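Local atomic coordinates of Orf11 (Staphylococcus phage P68, PDB entry 6O43), a protein that is a potential phage lysin that probably breaks down the peptidoglycan of the staphylococcal cell wall, as endolysins and related phage wall-degrading enzymes do. Residues A[32-40]-A[68-79]; A[49-59]-A[89-100]. All coordinates share one frame; numbering follows the deposited sequence.

Interaction 1 (A[32-40]-A[68-79]); sequences GYGRFNVWL and EKNEGFSSGLGW. With I3C (5-amino-2,4,6-triiodobenzene-1,3-dicarboxylic acid), chain B.
The guanidinium of Arg35 is sandwiched: the Phe73 side chain lies over one face, and Gly78 O stands over the centre of the other, 2.9 Å above its plane. At its edge, NH1 bonds to Glu68 OE2 (3.0 Å), on that oxygen's syn side, as a salt bridge, and to Gly72 O; NH2 reaches Leu77 O at 2.7 Å from above the carbonyl plane. Asn81 OD1, just past residues 68-79, also accepts from NH2. Arg35 N meets the same Glu68 OE2 on its anti side at 2.6 Å, so one carboxylate oxygen grips both ends of the arginine. The extended chain from CG to NE carries the group in among these acceptors, and the bonds at NH1 and NH2 fix its rotation.

Trp79 takes Arg35 CB over one face of its six-membered ring, 3.7 Å from the centroid, while Trp39 meets the same indole edge-to-face, planes at 84°. Trp39 has I3C N13 over one face and Arg35 CD over the other. Val38 CG1 sits over the Phe73 ring, and Lys69 CG over Tyr33. Phe36, Trp39, Phe73 and Trp79 form an aromatic cluster joining helix 34-38 and the residue after it to the loop that follows helix 61-71; Glu68 and Lys69 meet the helix end. Helix 44-57 packs on Phe36 and Leu40, and helix 89-104 receives the Trp79 NE1 hydrogen bond at Tyr89 O.

Interaction 2 (A[49-59]-A[89-100]); sequences QVLKAVKEIGV and YLTDAKFIARKL. With I3C (5-amino-2,4,6-triiodobenzene-1,3-dicarboxylic acid), chain B.
One polar link joins the two helices, between the first residue of helix 89-104 and the second turn of helix 44-57: Tyr89 OH donates to Gln49 OE1 over 2.5 Å. The hydroxyl arrives in the carbonyl plane of the amide with a C=O...O angle of 149°, and the amide and ring planes are steeply inclined. Gln49 is stretched straight out from its helix, and Tyr89 CG is set over its own backbone, flanked by N and C (chi1 74°), which is probably tolerated because Tyr89 begins its helix. Next to the bond, Gln49 NE2 rests on Leu90 CD2, so the amide is braced on both its branches. Tyr89, whose hydroxyl Gln49 holds, also lines the I3C pocket.

Everything else across the contact is van der Waals packing. Val50 spreads its two methyls: CG2 comes to the edge of the Tyr89 ring, 3.7 Å from CD1, and CG1 goes to Ala93 CB. Ala53 CB touches Leu90 CD1. Alanine at 93 and 97 lets helix 44-57 come close, and the CA atoms of Val54 and Ala97 are 5.4 Å apart. Ile57 closes over Ala97 with two branches, CG2 at 3.6 Å from Ala97 CB and CD1 passing on to Lys94 CA. Beyond Gly58, which ends the helix, Val59 CG2 fits against Leu100 CB at 3.9 Å.

This is a near-parallel helix-helix seam of aliphatic side chains and alanines, with one polar bond at its end; the axes cross at -29° with a closest approach of 9.0 Å. Helix 61-71 backs this pair, with Phe64 touching Val50 and Val54, and helix 23-30 meets the far side of helix 44-57 through Ile23 on Leu51.

In the fold
The centres of the two interactions lie 14 Å apart in this all-helical chain, and their segments alternate in sequence: 32-40, 49-59, 68-79, 89-100. Helices 34-38, 44-57 and 61-71 follow one another, and helix 89-104 returns to pack on the second of them. The contacts touch directly: Asp92 OD2 of interaction 2 probably accepts a hydrogen bond from Trp79 N of interaction 1 at 2.7 Å, while Trp79 also packs on Ala93. Both reach the bound triiodo compound, whose pocket of Trp39, Arg86, Gly87, Asp88 and Tyr89 thus draws on each. That ligand is a phasing reagent, so its site need not mark where substrate binds.

Interaction 1 (A[32-40]-A[68-79])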
loop_
_atom_site.group_PDB
_atom_site.type_symbol
_atom_site.label_atom_id
_atom_site.label_comp_id
_atom_site.label_asym_id
_atom_site.label_seq_id
_atom_site.Cartn_x
_atom_site.Cartn_y
_atom_site.Cartn_z
ATOM N N GLY A 32 -2.960 6.454 17.438
ATOM C CA GLY A 32 -3.152 7.870 17.212
ATOM C C GLY A 32 -3.275 8.305 15.766
ATOM O O GLY A 32 -3.337 9.508 15.495
ATOM N N TYR A 33 -3.332 7.371 14.820
ATOM C CA TYR A 33 -3.232 7.700 13.405
ATOM C C TYR A 33 -4.496 7.325 12.643
ATOM O O TYR A 33 -5.170 6.342 12.960
ATOM C CB TYR A 33 -2.039 6.996 12.754
ATOM C CG TYR A 33 -0.706 7.563 13.166
ATOM C CD1 TYR A 33 -0.237 8.747 12.610
ATOM C CD2 TYR A 33 0.085 6.917 14.109
ATOM C CE1 TYR A 33 0.984 9.277 12.983
ATOM C CE2 TYR A 33 1.308 7.439 14.489
ATOM C CZ TYR A 33 1.752 8.619 13.922
ATOM O OH TYR A 33 2.970 9.144 14.295
ATOM N N GLY A 34 -4.790 8.118 11.614
ATOM C CA GLY A 34 -5.850 7.787 10.677
ATOM C C GLY A 34 -7.170 7.500 11.363
ATOM O O GLY A 34 -7.566 8.173 12.322
ATOM N N ARG A 35 -7.865 6.478 10.862
ATOM C CA ARG A 35 -9.178 6.131 11.383
ATOM C C ARG A 35 -9.116 5.331 12.676
ATOM O O ARG A 35 -10.143 5.199 13.351
ATOM C CB ARG A 35 -9.968 5.376 10.316
ATOM C CG ARG A 35 -10.375 6.303 9.184
ATOM C CD ARG A 35 -10.742 5.583 7.903
ATOM N NE ARG A 35 -10.977 6.567 6.850
ATOM C CZ ARG A 35 -10.012 7.150 6.150
ATOM N NH1 ARG A 35 -8.744 6.837 6.374
ATOM N NH2 ARG A 35 -10.313 8.048 5.221
ATOM N N PHE A 36 -7.949 4.801 13.046
ATOM C CA PHE A 36 -7.803 4.298 14.406
ATOM C C PHE A 36 -8.064 5.411 15.410
ATOM O O PHE A 36 -8.548 5.151 16.517
ATOM C CB PHE A 36 -6.412 3.691 14.616
ATOM C CG PHE A 36 -6.050 2.623 13.614
ATOM C CD1 PHE A 36 -6.733 1.420 13.587
ATOM C CD2 PHE A 36 -5.012 2.817 12.718
ATOM C CE1 PHE A 36 -6.399 0.432 12.677
ATOM C CE2 PHE A 36 -4.670 1.831 11.804
ATOM C CZ PHE A 36 -5.368 0.633 11.787
ATOM N N ASN A 37 -7.791 6.659 15.019
ATOM C CA ASN A 37 -8.059 7.825 15.857
ATOM C C ASN A 37 -9.442 8.416 15.584
ATOM O O ASN A 37 -10.261 8.542 16.500
ATOM C CB ASN A 37 -6.976 8.890 15.638
ATOM C CG ASN A 37 -7.230 10.155 16.444
ATOM O OD1 ASN A 37 -7.648 10.095 17.603
ATOM N ND2 ASN A 37 -6.983 11.309 15.832
ATOM N N VAL A 38 -9.718 8.777 14.326
ATOM C CA VAL A 38 -10.942 9.516 14.026
ATOM C C VAL A 38 -12.172 8.635 14.218
ATOM O O VAL A 38 -13.194 9.086 14.752
ATOM C CB VAL A 38 -10.886 10.104 12.605
ATOM C CG1 VAL A 38 -12.234 10.694 12.233
ATOM C CG2 VAL A 38 -9.798 11.162 12.509
ATOM N N TRP A 39 -12.101 7.374 13.791
ATOM C CA TRP A 39 -13.264 6.493 13.864
ATOM C C TRP A 39 -13.359 5.738 15.186
ATOM O O TRP A 39 -14.456 5.596 15.736
ATOM C CB TRP A 39 -13.244 5.488 12.711
ATOM C CG TRP A 39 -13.702 6.038 11.393
ATOM C CD1 TRP A 39 -14.067 7.324 11.114
ATOM C CD2 TRP A 39 -13.845 5.304 10.168
ATOM N NE1 TRP A 39 -14.423 7.437 9.786
ATOM C CE2 TRP A 39 -14.298 6.211 9.186
ATOM C CE3 TRP A 39 -13.635 3.968 9.808
ATOM C CZ2 TRP A 39 -14.543 5.822 7.864
ATOM C CZ3 TRP A 39 -13.878 3.583 8.493
ATOM C CH2 TRP A 39 -14.328 4.507 7.541
ATOM N N LEU A 40 -12.242 5.241 15.712
ATOM C CA LEU A 40 -12.261 4.399 16.901
ATOM C C LEU A 40 -11.786 5.112 18.162
ATOM O O LEU A 40 -11.743 4.489 19.228
ATOM C CB LEU A 40 -11.406 3.147 16.667
ATOM C CG LEU A 40 -11.503 2.464 15.300
ATOM C CD1 LEU A 40 -10.638 1.211 15.272
ATOM C CD2 LEU A 40 -12.947 2.132 14.934
ATOM N N GLU A 68 -2.667 2.874 6.657
ATOM C CA GLU A 68 -3.580 3.794 7.326
ATOM C C GLU A 68 -2.815 4.933 7.987
ATOM O O GLU A 68 -3.237 6.093 7.927
ATOM C CB GLU A 68 -4.432 3.045 8.352
ATOM C CG GLU A 68 -5.445 3.920 9.081
ATOM C CD GLU A 68 -6.473 4.540 8.145
ATOM O OE1 GLU A 68 -6.631 4.041 7.012
ATOM O OE2 GLU A 68 -7.119 5.534 8.540
ATOM N N LYS A 69 -1.676 4.625 8.610
ATOM C CA LYS A 69 -0.876 5.671 9.236
ATOM C C LYS A 69 -0.369 6.672 8.205
ATOM O O LYS A 69 -0.407 7.886 8.435
ATOM C CB LYS A 69 0.290 5.048 10.006
ATOM C CG LYS A 69 1.204 6.046 10.705
ATOM C CD LYS A 69 2.375 6.455 9.828
ATOM C CE LYS A 69 3.246 7.503 10.516
ATOM N NZ LYS A 69 4.401 7.918 9.661
ATOM N N ASN A 70 0.105 6.183 7.059
ATOM C CA ASN A 70 0.697 7.074 6.068
ATOM C C ASN A 70 -0.351 7.761 5.201
ATOM O O ASN A 70 -0.093 8.850 4.677
ATOM C CB ASN A 70 1.691 6.298 5.202
ATOM C CG ASN A 70 2.908 5.839 5.989
ATOM O OD1 ASN A 70 3.371 6.533 6.894
ATOM N ND2 ASN A 70 3.429 4.664 5.649
ATOM N N GLU A 71 -1.526 7.154 5.035
ATOM C CA GLU A 71 -2.605 7.820 4.312
ATOM C C GLU A 71 -3.305 8.860 5.180
ATOM O O GLU A 71 -3.590 9.972 4.716
ATOM C CB GLU A 71 -3.615 6.790 3.804
ATOM C CG GLU A 71 -3.148 6.016 2.582
ATOM C CD GLU A 71 -2.941 6.909 1.372
ATOM O OE1 GLU A 71 -3.705 7.885 1.210
ATOM O OE2 GLU A 71 -2.007 6.635 0.589
ATOM N N GLY A 72 -3.586 8.518 6.435
ATOM C CA GLY A 72 -4.320 9.408 7.312
ATOM C C GLY A 72 -5.804 9.422 6.988
ATOM O O GLY A 72 -6.292 8.745 6.083
ATOM N N PHE A 73 -6.536 10.218 7.759
ATOM C CA PHE A 73 -7.962 10.379 7.527
ATOM C C PHE A 73 -8.213 11.359 6.388
ATOM O O PHE A 73 -7.502 12.355 6.243
ATOM C CB PHE A 73 -8.665 10.873 8.792
ATOM C CG PHE A 73 -10.119 11.182 8.586
ATOM C CD1 PHE A 73 -11.060 10.161 8.558
ATOM C CD2 PHE A 73 -10.544 12.495 8.406
ATOM C CE1 PHE A 73 -12.404 10.443 8.360
ATOM C CE2 PHE A 73 -11.883 12.791 8.210
ATOM C CZ PHE A 73 -12.817 11.765 8.186
ATOM N N SER A 74 -9.239 11.077 5.588
ATOM C CA SER A 74 -9.662 11.978 4.522
ATOM C C SER A 74 -11.172 11.907 4.382
ATOM O O SER A 74 -11.738 10.817 4.260
ATOM C CB SER A 74 -8.986 11.632 3.191
ATOM O OG SER A 74 -7.605 11.952 3.233
ATOM N N SER A 75 -11.815 13.071 4.409
ATOM C CA SER A 75 -13.262 13.172 4.288
ATOM C C SER A 75 -13.797 12.291 3.168
ATOM O O SER A 75 -13.295 12.317 2.041
ATOM C CB SER A 75 -13.647 14.634 4.040
ATOM O OG SER A 75 -14.985 14.752 3.592
ATOM N N GLY A 76 -14.821 11.502 3.492
ATOM C CA GLY A 76 -15.560 10.738 2.517
ATOM C C GLY A 76 -15.015 9.358 2.213
ATOM O O GLY A 76 -15.726 8.555 1.599
ATOM N N LEU A 77 -13.786 9.054 2.621
ATOM C CA LEU A 77 -13.122 7.821 2.225
ATOM C C LEU A 77 -12.968 6.878 3.413
ATOM O O LEU A 77 -12.779 7.308 4.554
ATOM C CB LEU A 77 -11.745 8.108 1.616
ATOM C CG LEU A 77 -11.695 9.084 0.438
ATOM C CD1 LEU A 77 -10.251 9.387 0.067
ATOM C CD2 LEU A 77 -12.458 8.531 -0.757
ATOM N N GLY A 78 -13.047 5.582 3.128
ATOM C CA GLY A 78 -12.878 4.568 4.146
ATOM C C GLY A 78 -11.416 4.283 4.427
ATOM O O GLY A 78 -10.525 5.075 4.112
ATOM N N TRP A 79 -11.174 3.117 5.025
ATOM C CA TRP A 79 -9.822 2.738 5.418
ATOM C C TRP A 79 -8.858 2.826 4.240
ATOM O O TRP A 79 -9.197 2.474 3.106
ATOM C CB TRP A 79 -9.818 1.318 5.995
ATOM C CG TRP A 79 -10.504 1.183 7.334
ATOM C CD1 TRP A 79 -11.778 0.746 7.559
ATOM C CD2 TRP A 79 -9.945 1.472 8.626
ATOM N NE1 TRP A 79 -12.049 0.753 8.906
ATOM C CE2 TRP A 79 -10.943 1.196 9.582
ATOM C CE3 TRP A 79 -8.702 1.941 9.064
ATOM C CZ2 TRP A 79 -10.738 1.371 10.949
ATOM C CZ3 TRP A 79 -8.499 2.116 10.420
ATOM C CH2 TRP A 79 -9.514 1.831 11.349
HETATM I I3 I3C B . -18.331 4.791 8.483
HETATM I I2 I3C B . -17.022 6.172 14.197
HETATM I I1 I3C B . -21.083 9.495 11.148
HETATM O O8 I3C B . -21.514 6.980 8.738
HETATM O O9 I3C B . -19.794 8.031 7.906
HETATM C C10 I3C B . -19.177 8.491 13.644
HETATM N N13 I3C B . -16.996 4.666 11.349
HETATM C C1 I3C B . -19.535 7.093 10.119
HETATM C C6 I3C B . -18.640 6.034 10.162
HETATM C C5 I3C B . -17.929 5.775 11.316
HETATM C C4 I3C B . -18.107 6.569 12.433
HETATM C C3 I3C B . -18.997 7.626 12.398
HETATM C C2 I3C B . -19.713 7.891 11.240
HETATM C C7 I3C B . -20.326 7.385 8.845
HETATM O O11 I3C B . -18.470 9.523 13.800
HETATM O O12 I3C B . -20.025 8.169 14.517
#

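Interaction 2 (A[49-59]-A[89-100])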
loop_
_atom_site.group_PDB
_atom_site.type_symbol
_atom_site.label_atom_id
_atom_site.label_comp_id
_atom_site.label_asym_id
_atom_site.label_seq_id
_atom_site.Cartn_x
_atom_site.Cartn_y
_atom_site.Cartn_z
ATOM N N GLN A 49 -9.949 -5.564 16.997
ATOM C CA GLN A 49 -11.046 -6.107 16.209
ATOM C C GLN A 49 -10.808 -5.881 14.720
ATOM O O GLN A 49 -10.983 -6.790 13.901
ATOM C CB GLN A 49 -12.358 -5.466 16.660
ATOM C CG GLN A 49 -13.603 -6.079 16.063
ATOM C CD GLN A 49 -14.826 -5.217 16.291
ATOM O OE1 GLN A 49 -14.716 -4.004 16.482
ATOM N NE2 GLN A 49 -16.000 -5.836 16.277
ATOM N N VAL A 50 -10.385 -4.669 14.356
ATOM C CA VAL A 50 -10.148 -4.341 12.953
ATOM C C VAL A 50 -8.980 -5.148 12.403
ATOM O O VAL A 50 -9.090 -5.797 11.356
ATOM C CB VAL A 50 -9.912 -2.829 12.797
ATOM C CG1 VAL A 50 -9.338 -2.523 11.424
ATOM C CG2 VAL A 50 -11.209 -2.068 13.031
ATOM N N LEU A 51 -7.844 -5.125 13.100
ATOM C CA LEU A 51 -6.659 -5.818 12.604
ATOM C C LEU A 51 -6.902 -7.318 12.481
ATOM O O LEU A 51 -6.523 -7.937 11.483
ATOM C CB LEU A 51 -5.469 -5.529 13.518
ATOM C CG LEU A 51 -5.078 -4.051 13.538
ATOM C CD1 LEU A 51 -3.874 -3.813 14.437
ATOM C CD2 LEU A 51 -4.808 -3.568 12.116
ATOM N N LYS A 52 -7.524 -7.924 13.495
ATOM C CA LYS A 52 -7.866 -9.341 13.401
ATOM C C LYS A 52 -8.753 -9.615 12.190
ATOM O O LYS A 52 -8.591 -10.633 11.509
ATOM C CB LYS A 52 -8.561 -9.801 14.684
ATOM C CG LYS A 52 -7.665 -9.879 15.909
ATOM C CD LYS A 52 -8.441 -10.422 17.102
ATOM C CE LYS A 52 -9.211 -11.680 16.719
ATOM N NZ LYS A 52 -9.868 -12.325 17.896
ATOM N N ALA A 53 -9.700 -8.719 11.911
ATOM C CA ALA A 53 -10.654 -8.959 10.834
ATOM C C ALA A 53 -9.974 -8.927 9.468
ATOM O O ALA A 53 -10.209 -9.808 8.632
ATOM C CB ALA A 53 -11.789 -7.937 10.902
ATOM N N VAL A 54 -9.123 -7.932 9.220
ATOM C CA VAL A 54 -8.444 -7.883 7.926
ATOM C C VAL A 54 -7.481 -9.056 7.794
ATOM O O VAL A 54 -7.314 -9.624 6.708
ATOM C CB VAL A 54 -7.734 -6.529 7.723
ATOM C CG1 VAL A 54 -8.707 -5.372 7.915
ATOM C CG2 VAL A 54 -6.539 -6.390 8.650
ATOM N N LYS A 55 -6.849 -9.452 8.902
ATOM C CA LYS A 55 -5.958 -10.607 8.874
ATOM C C LYS A 55 -6.695 -11.862 8.425
ATOM O O LYS A 55 -6.187 -12.626 7.598
ATOM C CB LYS A 55 -5.333 -10.822 10.251
ATOM C CG LYS A 55 -4.369 -11.994 10.313
ATOM C CD LYS A 55 -3.806 -12.188 11.717
ATOM C CE LYS A 55 -2.572 -13.079 11.690
ATOM N NZ LYS A 55 -1.548 -12.516 10.755
ATOM N N GLU A 56 -7.892 -12.094 8.970
ATOM C CA GLU A 56 -8.669 -13.268 8.586
ATOM C C GLU A 56 -8.987 -13.269 7.098
ATOM O O GLU A 56 -9.119 -14.337 6.492
ATOM C CB GLU A 56 -9.962 -13.327 9.401
ATOM C CG GLU A 56 -9.903 -14.264 10.585
ATOM C CD GLU A 56 -10.034 -15.714 10.171
ATOM O OE1 GLU A 56 -10.608 -15.973 9.091
ATOM O OE2 GLU A 56 -9.558 -16.592 10.918
ATOM N N ILE A 57 -9.110 -12.087 6.496
ATOM C CA ILE A 57 -9.481 -11.999 5.088
ATOM C C ILE A 57 -8.274 -12.202 4.180
ATOM O O ILE A 57 -8.419 -12.672 3.045
ATOM C CB ILE A 57 -10.176 -10.654 4.823
ATOM C CG1 ILE A 57 -11.578 -10.662 5.438
ATOM C CG2 ILE A 57 -10.218 -10.352 3.328
ATOM C CD1 ILE A 57 -12.199 -9.290 5.574
ATOM N N GLY A 58 -7.074 -11.859 4.644
ATOM C CA GLY A 58 -5.874 -12.106 3.872
ATOM C C GLY A 58 -4.965 -10.904 3.723
ATOM O O GLY A 58 -4.006 -10.946 2.948
ATOM N N VAL A 59 -5.250 -9.827 4.451
ATOM C CA VAL A 59 -4.422 -8.626 4.449
ATOM C C VAL A 59 -3.638 -8.583 5.752
ATOM O O VAL A 59 -4.222 -8.683 6.837
ATOM C CB VAL A 59 -5.266 -7.351 4.277
ATOM C CG1 VAL A 59 -4.428 -6.117 4.581
ATOM C CG2 VAL A 59 -5.829 -7.282 2.864
ATOM N N TYR A 89 -17.315 1.133 10.675
ATOM C CA TYR A 89 -15.872 0.933 10.581
ATOM C C TYR A 89 -15.510 -0.528 10.341
ATOM O O TYR A 89 -14.541 -0.809 9.625
ATOM C CB TYR A 89 -15.173 1.463 11.836
ATOM C CG TYR A 89 -15.344 0.615 13.080
ATOM C CD1 TYR A 89 -14.533 -0.492 13.311
ATOM C CD2 TYR A 89 -16.297 0.936 14.034
ATOM C CE1 TYR A 89 -14.682 -1.266 14.448
ATOM C CE2 TYR A 89 -16.452 0.169 15.173
ATOM C CZ TYR A 89 -15.640 -0.930 15.376
ATOM O OH TYR A 89 -15.790 -1.695 16.512
ATOM N N LEU A 90 -16.256 -1.469 10.925
ATOM C CA LEU A 90 -15.921 -2.877 10.741
ATOM C C LEU A 90 -16.315 -3.359 9.351
ATOM O O LEU A 90 -15.528 -4.028 8.674
ATOM C CB LEU A 90 -16.591 -3.736 11.815
ATOM C CG LEU A 90 -16.118 -5.191 11.842
ATOM C CD1 LEU A 90 -14.604 -5.247 11.995
ATOM C CD2 LEU A 90 -16.800 -5.970 12.959
ATOM N N THR A 91 -17.534 -3.035 8.915
ATOM C CA THR A 91 -17.933 -3.333 7.543
ATOM C C THR A 91 -16.952 -2.736 6.541
ATOM O O THR A 91 -16.657 -3.346 5.505
ATOM C CB THR A 91 -19.345 -2.805 7.281
ATOM O OG1 THR A 91 -20.279 -3.472 8.143
ATOM C CG2 THR A 91 -19.737 -3.031 5.825
ATOM N N ASP A 92 -16.430 -1.544 6.834
ATOM C CA ASP A 92 -15.522 -0.893 5.897
ATOM C C ASP A 92 -14.170 -1.597 5.854
ATOM O O ASP A 92 -13.592 -1.774 4.774
ATOM C CB ASP A 92 -15.348 0.581 6.267
ATOM C CG ASP A 92 -14.705 1.387 5.155
ATOM O OD1 ASP A 92 -15.416 1.738 4.190
ATOM O OD2 ASP A 92 -13.490 1.661 5.230
ATOM N N ALA A 93 -13.648 -1.999 7.015
ATOM C CA ALA A 93 -12.368 -2.701 7.038
ATOM C C ALA A 93 -12.442 -4.005 6.257
ATOM O O ALA A 93 -11.537 -4.321 5.475
ATOM C CB ALA A 93 -11.925 -2.962 8.478
ATOM N N LYS A 94 -13.518 -4.775 6.448
ATOM C CA LYS A 94 -13.662 -6.037 5.727
ATOM C C LYS A 94 -13.887 -5.804 4.236
ATOM O O LYS A 94 -13.378 -6.560 3.397
ATOM C CB LYS A 94 -14.814 -6.852 6.317
ATOM C CG LYS A 94 -14.638 -7.258 7.775
ATOM C CD LYS A 94 -15.809 -8.122 8.222
ATOM C CE LYS A 94 -15.711 -8.499 9.691
ATOM N NZ LYS A 94 -16.911 -9.261 10.132
ATOM N N PHE A 95 -14.662 -4.778 3.886
ATOM C CA PHE A 95 -14.843 -4.432 2.478
ATOM C C PHE A 95 -13.501 -4.135 1.814
ATOM O O PHE A 95 -13.198 -4.654 0.733
ATOM C CB PHE A 95 -15.792 -3.235 2.363
ATOM C CG PHE A 95 -15.923 -2.682 0.969
ATOM C CD1 PHE A 95 -16.602 -3.386 -0.014
ATOM C CD2 PHE A 95 -15.387 -1.445 0.647
ATOM C CE1 PHE A 95 -16.731 -2.873 -1.301
ATOM C CE2 PHE A 95 -15.513 -0.925 -0.636
ATOM C CZ PHE A 95 -16.186 -1.642 -1.611
ATOM N N ILE A 96 -12.673 -3.314 2.464
ATOM C CA ILE A 96 -11.395 -2.936 1.869
ATOM C C ILE A 96 -10.417 -4.101 1.889
ATOM O O ILE A 96 -9.571 -4.227 0.994
ATOM C CB ILE A 96 -10.816 -1.704 2.585
ATOM C CG1 ILE A 96 -11.661 -0.469 2.267
ATOM C CG2 ILE A 96 -9.368 -1.491 2.178
ATOM C CD1 ILE A 96 -11.908 -0.270 0.769
ATOM N N ALA A 97 -10.500 -4.965 2.902
ATOM C CA ALA A 97 -9.630 -6.134 2.940
ATOM C C ALA A 97 -9.915 -7.061 1.768
ATOM O O ALA A 97 -8.992 -7.513 1.083
ATOM C CB ALA A 97 -9.790 -6.876 4.269
ATOM N N ARG A 98 -11.194 -7.360 1.524
ATOM C CA ARG A 98 -11.540 -8.211 0.390
ATOM C C ARG A 98 -11.217 -7.532 -0.935
ATOM O O ARG A 98 -10.804 -8.200 -1.888
ATOM C CB ARG A 98 -13.017 -8.606 0.453
ATOM C CG ARG A 98 -13.335 -9.613 1.555
ATOM C CD ARG A 98 -14.784 -10.067 1.491
ATOM N NE ARG A 98 -15.717 -8.977 1.755
ATOM C CZ ARG A 98 -16.399 -8.831 2.888
ATOM N NH1 ARG A 98 -16.258 -9.714 3.870
ATOM N NH2 ARG A 98 -17.226 -7.805 3.035
ATOM N N LYS A 99 -11.376 -6.207 -1.006
ATOM C CA LYS A 99 -11.009 -5.481 -2.219
ATOM C C LYS A 99 -9.512 -5.586 -2.484
ATOM O O LYS A 99 -9.086 -5.809 -3.624
ATOM C CB LYS A 99 -11.445 -4.020 -2.098
ATOM C CG LYS A 99 -11.652 -3.312 -3.425
ATOM C CD LYS A 99 -12.526 -2.081 -3.254
ATOM N N LEU A 100 -8.697 -5.460 -1.435
ATOM C CA LEU A 100 -7.250 -5.542 -1.599
ATOM C C LEU A 100 -6.805 -6.944 -2.000
ATOM O O LEU A 100 -5.843 -7.095 -2.762
ATOM C CB LEU A 100 -6.563 -5.110 -0.307
ATOM C CG LEU A 100 -5.353 -4.192 -0.435
ATOM C CD1 LEU A 100 -5.601 -3.134 -1.498
ATOM C CD2 LEU A 100 -5.043 -3.542 0.905
HETATM I I3 I3C B . -18.331 4.791 8.483
HETATM I I2 I3C B . -17.022 6.172 14.197
HETATM I I1 I3C B . -21.083 9.495 11.148
HETATM O O8 I3C B . -21.514 6.980 8.738
HETATM O O9 I3C B . -19.794 8.031 7.906
HETATM C C10 I3C B . -19.177 8.491 13.644
HETATM N N13 I3C B . -16.996 4.666 11.349
HETATM C C1 I3C B . -19.535 7.093 10.119
HETATM C C6 I3C B . -18.640 6.034 10.162
HETATM C C5 I3C B . -17.929 5.775 11.316
HETATM C C4 I3C B . -18.107 6.569 12.433
HETATM C C3 I3C B . -18.997 7.626 12.398
HETATM C C2 I3C B . -19.713 7.891 11.240
HETATM C C7 I3C B . -20.326 7.385 8.845
HETATM O O11 I3C B . -18.470 9.523 13.800
HETATM O O12 I3C B . -20.025 8.169 14.517
#